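PDB 2CC3: protein virB8 from Agrobacterium tumefaciens, which is a type IV secretion component, seen here as its periplasmic domain, and is thought to help direct T-DNA transfer to plant cells. Local coordinates for residues 82-86 with 109-113. Residues are numbered along the deposited sequence.
Sequences TPGVQ and TVRYE
A type II turn can lead directly into a beta-strand, its third residue commonly a glycine with positive phi, as Gly84 illustrates. The turn, Thr82 to Val85, closed by Val85 N to Thr82 O (3.0 Å), places Gly84 at phi/psi 80/8. Its CA lies over the face of the Tyr112 ring (chi1 p), 4.0 Å from the centroid, a CH-pi contact; a side chain at Gly84 would crowd Tyr112 O. Tyr112 N donates to Gly84 O (2.8 Å). Antiparallel pairing follows: Val85 faces Arg111 as a non-hydrogen-bonded pair, CA-CA 4.2 Å, and Gln86 pairs with Val110 through Gln86 N to Val110 O (2.8 Å) and Val110 N to Gln86 O (2.7 Å). Val85 (chi1 t) sets CG2 3.5 Å from Arg111 NH1, over the guanidinium face, and CG1 4.0 Å from Thr109 CG2. The contact joins hairpin strands 85-96 and 102-114 of a four-stranded antiparallel sheet, consistent with the NTF2-like fold of the VirB8 family; strand 130-139 flanks 109-113 on its other edge, while Gln86, Val110 and Tyr112 pack against helix 6-23.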
# COMPACT_ATOMS: atom_id res chain seq x y z
N THR A 82 24.38 7.95 -1.67
CA THR A 82 25.13 8.09 -0.42
C THR A 82 24.25 7.52 0.70
O THR A 82 23.06 7.31 0.48
CB THR A 82 25.51 9.58 -0.13
OG1 THR A 82 24.47 10.46 -0.61
CG2 THR A 82 26.81 9.95 -0.84
N PRO A 83 24.83 7.23 1.88
CA PRO A 83 23.95 6.85 2.99
C PRO A 83 22.86 7.90 3.21
O PRO A 83 23.16 9.10 3.26
CB PRO A 83 24.91 6.79 4.19
CG PRO A 83 26.23 6.45 3.59
CD PRO A 83 26.25 7.20 2.28
N GLY A 84 21.61 7.44 3.29
CA GLY A 84 20.46 8.31 3.47
C GLY A 84 19.93 9.04 2.23
O GLY A 84 19.06 9.91 2.37
N VAL A 85 20.45 8.69 1.05
CA VAL A 85 20.02 9.24 -0.26
C VAL A 85 19.83 8.08 -1.27
O VAL A 85 20.69 7.21 -1.41
CB VAL A 85 21.01 10.36 -0.83
CG1 VAL A 85 20.39 11.13 -2.01
CG2 VAL A 85 21.33 11.39 0.26
N GLN A 86 18.67 8.04 -1.90
CA GLN A 86 18.40 7.04 -2.88
C GLN A 86 17.79 7.78 -4.07
O GLN A 86 17.04 8.77 -3.87
CB GLN A 86 17.45 5.96 -2.33
CG GLN A 86 17.58 4.61 -3.05
CD GLN A 86 16.75 3.46 -2.41
OE1 GLN A 86 15.52 3.40 -2.57
NE2 GLN A 86 17.44 2.53 -1.73
N THR A 109 14.74 11.89 -6.31
CA THR A 109 15.88 11.90 -5.38
C THR A 109 15.35 11.99 -3.95
O THR A 109 14.67 12.95 -3.60
CB THR A 109 16.93 13.03 -5.72
OG1 THR A 109 17.33 12.89 -7.09
CG2 THR A 109 18.17 12.89 -4.86
N VAL A 110 15.66 10.97 -3.14
CA VAL A 110 15.03 10.83 -1.81
C VAL A 110 16.08 10.70 -0.71
O VAL A 110 16.81 9.72 -0.66
CB VAL A 110 14.03 9.64 -1.72
CG1 VAL A 110 13.32 9.60 -0.35
CG2 VAL A 110 12.99 9.71 -2.86
N ARG A 111 16.15 11.71 0.16
CA ARG A 111 16.94 11.65 1.38
C ARG A 111 16.02 11.27 2.54
O ARG A 111 14.89 11.77 2.67
CB ARG A 111 17.65 13.01 1.66
CG ARG A 111 18.72 12.95 2.76
CD ARG A 111 19.23 14.32 3.23
NE ARG A 111 20.06 14.94 2.21
CZ ARG A 111 21.35 14.66 2.01
NH1 ARG A 111 21.98 13.75 2.76
NH2 ARG A 111 22.01 15.26 1.03
N TYR A 112 16.50 10.40 3.41
CA TYR A 112 15.66 9.89 4.48
C TYR A 112 16.53 9.76 5.71
O TYR A 112 17.74 9.63 5.59
CB TYR A 112 15.04 8.51 4.09
CG TYR A 112 16.07 7.40 3.89
CD1 TYR A 112 16.40 6.55 4.94
CD2 TYR A 112 16.72 7.21 2.66
CE1 TYR A 112 17.33 5.57 4.79
CE2 TYR A 112 17.66 6.18 2.49
CZ TYR A 112 17.96 5.38 3.57
OH TYR A 112 18.90 4.36 3.48
N GLU A 113 15.90 9.80 6.89
CA GLU A 113 16.52 9.44 8.15
C GLU A 113 15.74 8.27 8.78
O GLU A 113 14.63 7.95 8.38
CB GLU A 113 16.51 10.64 9.11
CG GLU A 113 15.13 10.93 9.74
CD GLU A 113 14.95 12.36 10.27
OE1 GLU A 113 13.88 12.63 10.87
OE2 GLU A 113 15.84 13.22 10.10